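Local atomic coordinates of arginyl-tRNA synthetase, putative (Plasmodium falciparum, PDB entry 5JLD), a protein that probably joins L-arginine to its cognate tRNA at the expense of ATP, as a class I aminoacyl-tRNA synthetase of protein synthesis. Residues Y511-I525 against L538-F552. Sequence-based numbering, arbitrary orientation.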
loop_
_atom_site.group_PDB
_atom_site.type_symbol
_atom_site.label_atom_id
_atom_site.label_comp_id
_atom_site.label_asym_id
_atom_site.label_seq_id
_atom_site.Cartn_x
_atom_site.Cartn_y
_atom_site.Cartn_z
ATOM N N TYR A 511 -9.185 2.250 29.464
ATOM C CA TYR A 511 -8.299 1.483 28.594
ATOM C C TYR A 511 -9.087 0.612 27.623
ATOM O O TYR A 511 -8.669 0.397 26.477
ATOM C CB TYR A 511 -7.340 0.630 29.426
ATOM C CG TYR A 511 -6.502 1.451 30.372
ATOM C CD1 TYR A 511 -5.501 2.291 29.896
ATOM C CD2 TYR A 511 -6.728 1.410 31.746
ATOM C CE1 TYR A 511 -4.740 3.060 30.765
ATOM C CE2 TYR A 511 -5.975 2.177 32.618
ATOM C CZ TYR A 511 -4.986 3.002 32.122
ATOM O OH TYR A 511 -4.233 3.756 32.995
ATOM N N GLU A 512 -10.228 0.118 28.092
ATOM C CA GLU A 512 -11.125 -0.683 27.265
ATOM C C GLU A 512 -11.837 0.208 26.265
ATOM O O GLU A 512 -11.996 -0.160 25.104
ATOM C CB GLU A 512 -12.130 -1.433 28.136
ATOM C CG GLU A 512 -11.560 -2.690 28.764
ATOM C CD GLU A 512 -12.178 -2.986 30.112
ATOM O OE1 GLU A 512 -12.991 -3.923 30.213
ATOM O OE2 GLU A 512 -11.848 -2.267 31.073
ATOM N N ILE A 513 -12.243 1.388 26.731
ATOM C CA ILE A 513 -12.753 2.442 25.863
ATOM C C ILE A 513 -11.741 2.759 24.771
ATOM O O ILE A 513 -12.077 2.759 23.593
ATOM C CB ILE A 513 -13.068 3.747 26.644
ATOM C CG1 ILE A 513 -14.295 3.566 27.533
ATOM C CG2 ILE A 513 -13.322 4.895 25.679
ATOM C CD1 ILE A 513 -15.569 3.273 26.751
ATOM N N ASN A 514 -10.500 3.018 25.172
ATOM C CA ASN A 514 -9.451 3.402 24.218
ATOM C C ASN A 514 -9.121 2.310 23.183
ATOM O O ASN A 514 -8.920 2.598 21.980
ATOM C CB ASN A 514 -8.181 3.789 24.973
ATOM C CG ASN A 514 -8.244 5.193 25.541
ATOM O OD1 ASN A 514 -9.257 5.876 25.412
ATOM N ND2 ASN A 514 -7.158 5.628 26.178
ATOM N N LEU A 515 -9.066 1.065 23.657
ATOM C CA LEU A 515 -8.872 -0.068 22.767
ATOM C C LEU A 515 -10.031 -0.168 21.765
ATOM O O LEU A 515 -9.811 -0.290 20.556
ATOM C CB LEU A 515 -8.722 -1.365 23.576
ATOM C CG LEU A 515 -8.545 -2.634 22.731
ATOM C CD1 LEU A 515 -7.402 -2.422 21.744
ATOM C CD2 LEU A 515 -8.274 -3.847 23.585
ATOM N N GLY A 516 -11.262 -0.088 22.276
ATOM C CA GLY A 516 -12.451 -0.110 21.431
ATOM C C GLY A 516 -12.386 0.946 20.343
ATOM O O GLY A 516 -12.601 0.665 19.145
ATOM N N LEU A 517 -12.051 2.163 20.758
ATOM C CA LEU A 517 -11.928 3.288 19.848
ATOM C C LEU A 517 -10.928 2.977 18.734
ATOM O O LEU A 517 -11.242 3.085 17.529
ATOM C CB LEU A 517 -11.484 4.546 20.600
ATOM C CG LEU A 517 -11.110 5.735 19.706
ATOM C CD1 LEU A 517 -12.318 6.174 18.900
ATOM C CD2 LEU A 517 -10.543 6.915 20.512
ATOM N N HIS A 518 -9.727 2.584 19.146
ATOM C CA HIS A 518 -8.698 2.346 18.173
ATOM C C HIS A 518 -9.149 1.286 17.163
ATOM O O HIS A 518 -8.979 1.460 15.958
ATOM C CB HIS A 518 -7.393 1.934 18.828
ATOM C CG HIS A 518 -6.222 2.058 17.900
ATOM N ND1 HIS A 518 -5.711 3.280 17.516
ATOM C CD2 HIS A 518 -5.495 1.122 17.242
ATOM C CE1 HIS A 518 -4.700 3.093 16.686
ATOM N NE2 HIS A 518 -4.553 1.792 16.497
ATOM N N ILE A 519 -9.764 0.218 17.660
ATOM C CA ILE A 519 -10.303 -0.799 16.778
ATOM C C ILE A 519 -11.298 -0.196 15.779
ATOM O O ILE A 519 -11.244 -0.489 14.590
ATOM C CB ILE A 519 -10.983 -1.906 17.575
ATOM C CG1 ILE A 519 -9.933 -2.695 18.354
ATOM C CG2 ILE A 519 -11.787 -2.807 16.656
ATOM C CD1 ILE A 519 -10.536 -3.596 19.444
ATOM N N LEU A 520 -12.174 0.687 16.245
ATOM C CA LEU A 520 -13.180 1.244 15.343
ATOM C C LEU A 520 -12.617 2.325 14.403
ATOM O O LEU A 520 -13.326 2.791 13.505
ATOM C CB LEU A 520 -14.359 1.813 16.148
ATOM C CG LEU A 520 -15.154 0.771 16.935
ATOM C CD1 LEU A 520 -16.094 1.465 17.911
ATOM C CD2 LEU A 520 -15.909 -0.181 15.984
ATOM N N LYS A 521 -11.364 2.733 14.613
ATOM C CA LYS A 521 -10.721 3.680 13.692
ATOM C C LYS A 521 -10.256 3.038 12.371
ATOM O O LYS A 521 -9.907 3.745 11.432
ATOM C CB LYS A 521 -9.519 4.345 14.352
ATOM C CG LYS A 521 -9.848 5.340 15.474
ATOM C CD LYS A 521 -8.575 6.050 15.923
ATOM C CE LYS A 521 -8.849 7.068 17.006
ATOM N NZ LYS A 521 -7.567 7.721 17.404
ATOM N N PHE A 522 -10.236 1.711 12.326
ATOM C CA PHE A 522 -9.683 0.947 11.204
ATOM C C PHE A 522 -10.156 1.475 9.823
ATOM O O PHE A 522 -9.328 1.743 8.971
ATOM C CB PHE A 522 -10.019 -0.548 11.392
ATOM C CG PHE A 522 -9.212 -1.485 10.525
ATOM C CD1 PHE A 522 -7.842 -1.350 10.419
ATOM C CD2 PHE A 522 -9.832 -2.524 9.835
ATOM C CE1 PHE A 522 -7.091 -2.224 9.633
ATOM C CE2 PHE A 522 -9.094 -3.407 9.054
ATOM C CZ PHE A 522 -7.715 -3.255 8.948
ATOM N N PRO A 523 -11.472 1.704 9.634
ATOM C CA PRO A 523 -11.896 2.216 8.319
ATOM C C PRO A 523 -11.288 3.567 7.917
ATOM O O PRO A 523 -11.141 3.814 6.708
ATOM C CB PRO A 523 -13.417 2.341 8.472
ATOM C CG PRO A 523 -13.760 1.307 9.509
ATOM C CD PRO A 523 -12.635 1.411 10.496
ATOM N N ASP A 524 -10.942 4.410 8.898
ATOM C CA ASP A 524 -10.329 5.706 8.612
ATOM C C ASP A 524 -9.012 5.514 7.845
ATOM O O ASP A 524 -8.663 6.307 6.958
ATOM C CB ASP A 524 -10.053 6.500 9.904
ATOM C CG ASP A 524 -11.319 6.771 10.741
ATOM O OD1 ASP A 524 -12.460 6.496 10.317
ATOM O OD2 ASP A 524 -11.163 7.283 11.848
ATOM N N ILE A 525 -8.284 4.461 8.211
ATOM C CA ILE A 525 -6.998 4.157 7.581
ATOM C C ILE A 525 -7.183 3.937 6.071
ATOM O O ILE A 525 -6.421 4.457 5.251
ATOM C CB ILE A 525 -6.337 2.913 8.204
ATOM C CG1 ILE A 525 -6.149 3.091 9.721
ATOM C CG2 ILE A 525 -5.006 2.613 7.518
ATOM C CD1 ILE A 525 -5.213 4.245 10.065
ATOM N N LEU A 538 -0.890 2.597 7.941
ATOM C CA LEU A 538 -1.422 1.299 8.352
ATOM C C LEU A 538 -0.456 0.652 9.355
ATOM O O LEU A 538 -0.874 0.191 10.419
ATOM C CB LEU A 538 -1.669 0.393 7.127
ATOM C CG LEU A 538 -2.155 -1.050 7.316
ATOM C CD1 LEU A 538 -3.369 -1.109 8.236
ATOM C CD2 LEU A 538 -2.482 -1.699 5.950
ATOM N N ALA A 539 0.839 0.669 9.046
ATOM C CA ALA A 539 1.835 0.088 9.953
ATOM C C ALA A 539 1.756 0.765 11.336
ATOM O O ALA A 539 1.707 0.111 12.398
ATOM C CB ALA A 539 3.232 0.235 9.361
ATOM N N GLU A 540 1.732 2.089 11.295
ATOM C CA GLU A 540 1.538 2.917 12.475
ATOM C C GLU A 540 0.309 2.425 13.255
ATOM O O GLU A 540 0.379 2.136 14.454
ATOM C CB GLU A 540 1.311 4.361 12.059
ATOM C CG GLU A 540 2.446 5.316 12.148
ATOM C CD GLU A 540 1.911 6.744 12.109
ATOM O OE1 GLU A 540 0.870 6.996 12.770
ATOM O OE2 GLU A 540 2.501 7.596 11.412
ATOM N N TYR A 541 -0.807 2.299 12.531
ATOM C CA TYR A 541 -2.076 1.933 13.136
ATOM C C TYR A 541 -1.862 0.643 13.885
ATOM O O TYR A 541 -2.279 0.484 15.054
ATOM C CB TYR A 541 -3.162 1.770 12.070
ATOM C CG TYR A 541 -4.446 1.189 12.610
ATOM C CD1 TYR A 541 -5.408 2.014 13.184
ATOM C CD2 TYR A 541 -4.692 -0.180 12.562
ATOM C CE1 TYR A 541 -6.586 1.494 13.682
ATOM C CE2 TYR A 541 -5.871 -0.710 13.067
ATOM C CZ TYR A 541 -6.814 0.139 13.629
ATOM O OH TYR A 541 -7.996 -0.359 14.134
ATOM N N MET A 542 -1.122 -0.242 13.224
ATOM C CA MET A 542 -0.988 -1.590 13.715
ATOM C C MET A 542 -0.175 -1.525 14.974
ATOM O O MET A 542 -0.528 -2.139 15.983
ATOM C CB MET A 542 -0.327 -2.505 12.675
ATOM C CG MET A 542 -0.298 -3.949 13.130
ATOM S SD MET A 542 0.472 -5.056 11.933
ATOM C CE MET A 542 2.099 -4.312 11.812
ATOM N N TYR A 543 0.898 -0.744 14.910
ATOM C CA TYR A 543 1.765 -0.564 16.059
ATOM C C TYR A 543 0.909 -0.021 17.197
ATOM O O TYR A 543 0.966 -0.521 18.334
ATOM C CB TYR A 543 2.931 0.384 15.736
ATOM C CG TYR A 543 3.914 0.556 16.878
ATOM C CD1 TYR A 543 4.874 -0.415 17.142
ATOM C CD2 TYR A 543 3.883 1.686 17.688
ATOM C CE1 TYR A 543 5.772 -0.276 18.177
ATOM C CE2 TYR A 543 4.785 1.840 18.746
ATOM C CZ TYR A 543 5.724 0.852 18.983
ATOM O OH TYR A 543 6.626 0.986 20.009
ATOM N N ASP A 544 0.064 0.958 16.885
ATOM C CA ASP A 544 -0.647 1.598 17.981
ATOM C C ASP A 544 -1.584 0.560 18.551
ATOM O O ASP A 544 -1.725 0.469 19.777
ATOM C CB ASP A 544 -1.364 2.869 17.529
ATOM C CG ASP A 544 -0.379 3.959 17.098
ATOM O OD1 ASP A 544 0.838 3.831 17.408
ATOM O OD2 ASP A 544 -0.801 4.939 16.452
ATOM N N LEU A 545 -2.113 -0.310 17.678
ATOM C CA LEU A 545 -3.047 -1.315 18.154
ATOM C C LEU A 545 -2.358 -2.138 19.238
ATOM O O LEU A 545 -2.913 -2.362 20.327
ATOM C CB LEU A 545 -3.536 -2.200 17.026
ATOM C CG LEU A 545 -4.417 -3.371 17.456
ATOM C CD1 LEU A 545 -5.648 -2.871 18.200
ATOM C CD2 LEU A 545 -4.817 -4.197 16.226
ATOM N N THR A 546 -1.110 -2.503 18.978
ATOM C CA THR A 546 -0.424 -3.369 19.911
ATOM C C THR A 546 -0.230 -2.613 21.221
ATOM O O THR A 546 -0.553 -3.144 22.287
ATOM C CB THR A 546 0.926 -3.903 19.332
ATOM O OG1 THR A 546 1.925 -2.879 19.357
ATOM C CG2 THR A 546 0.728 -4.400 17.892
ATOM N N THR A 547 0.193 -1.351 21.169
ATOM C CA THR A 547 0.547 -0.698 22.441
ATOM C C THR A 547 -0.712 -0.420 23.241
ATOM O O THR A 547 -0.769 -0.667 24.460
ATOM C CB THR A 547 1.323 0.602 22.238
ATOM O OG1 THR A 547 0.522 1.513 21.482
ATOM C CG2 THR A 547 2.659 0.341 21.509
ATOM N N THR A 548 -1.731 0.078 22.548
ATOM C CA THR A 548 -3.015 0.286 23.181
ATOM C C THR A 548 -3.412 -1.014 23.862
ATOM O O THR A 548 -3.787 -1.004 25.051
ATOM C CB THR A 548 -4.079 0.724 22.178
ATOM O OG1 THR A 548 -3.656 1.944 21.565
ATOM C CG2 THR A 548 -5.421 0.950 22.877
ATOM N N PHE A 549 -3.223 -2.136 23.153
ATOM C CA PHE A 549 -3.653 -3.412 23.704
ATOM C C PHE A 549 -2.871 -3.669 24.978
ATOM O O PHE A 549 -3.434 -4.044 26.015
ATOM C CB PHE A 549 -3.462 -4.587 22.728
ATOM C CG PHE A 549 -3.766 -5.921 23.355
ATOM C CD1 PHE A 549 -5.072 -6.405 23.388
ATOM C CD2 PHE A 549 -2.763 -6.658 23.982
ATOM C CE1 PHE A 549 -5.371 -7.615 24.006
ATOM C CE2 PHE A 549 -3.052 -7.865 24.604
ATOM C CZ PHE A 549 -4.361 -8.346 24.616
ATOM N N THR A 550 -1.567 -3.449 24.904
ATOM C CA THR A 550 -0.713 -3.687 26.050
ATOM C C THR A 550 -1.223 -2.884 27.238
ATOM O O THR A 550 -1.301 -3.397 28.351
ATOM C CB THR A 550 0.753 -3.321 25.751
ATOM O OG1 THR A 550 1.251 -4.190 24.729
ATOM C CG2 THR A 550 1.616 -3.470 27.014
ATOM N N ALA A 551 -1.604 -1.633 26.978
ATOM C CA ALA A 551 -2.038 -0.754 28.056
ATOM C C ALA A 551 -3.306 -1.315 28.684
ATOM O O ALA A 551 -3.495 -1.244 29.902
ATOM C CB ALA A 551 -2.267 0.659 27.548
ATOM N N PHE A 552 -4.169 -1.868 27.838
ATOM C CA PHE A 552 -5.330 -2.594 28.303
ATOM C C PHE A 552 -4.854 -3.688 29.259
ATOM O O PHE A 552 -5.189 -3.652 30.457
ATOM C CB PHE A 552 -6.106 -3.140 27.105
ATOM C CG PHE A 552 -7.070 -4.239 27.413
ATOM C CD1 PHE A 552 -8.111 -4.057 28.316
ATOM C CD2 PHE A 552 -6.968 -5.454 26.748
ATOM C CE1 PHE A 552 -9.015 -5.073 28.571
ATOM C CE2 PHE A 552 -7.870 -6.473 26.989
ATOM C CZ PHE A 552 -8.898 -6.283 27.908
HETATM O O HOH W 1 -5.694 0.902 26.337
#
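His518 and Tyr541 illustrate how two side chains can each bind the other's backbone. His518 NE2 donates to Tyr541 O at 3.0 Å, nearly straight at 169° and with the acceptor close to the imidazole plane, while Tyr541 OH donates to His518 O at 2.8 Å. The side chains run antiparallel alongside each other and their rings form an offset stack, planes 14° apart. Each side chain leaves its helix toward the other, and with CG anti to the backbone N the ring extends to the partner's carbonyl. The two carbonyls serve a second donor apiece, Lys521 N and Leu545 N; Lys521 N and Tyr541 OH approach His518 O from the two sides of its carbonyl plane. Helices 511-520 and 538-552 pair nearly antiparallel, their axes at 160°, within the helical DALR anticodon-binding domain of this arginyl-tRNA synthetase. Farther along, Leu515 is a knob among Leu545, Thr548, Phe549 and Phe552, its CD2 lying 3.8 Å from Phe552 CD2. Toward Ile525, Phe522 CD1 approaches Tyr541 CE2 to 3.4 Å, and Ile525 packs CG1 on Tyr541 CD1. A water donates to both Tyr511 O and Thr548 O. Outside the pair, helix 564-584 touches Tyr541 through Leu577, and helix 99-108 touches Ile519 through Leu106.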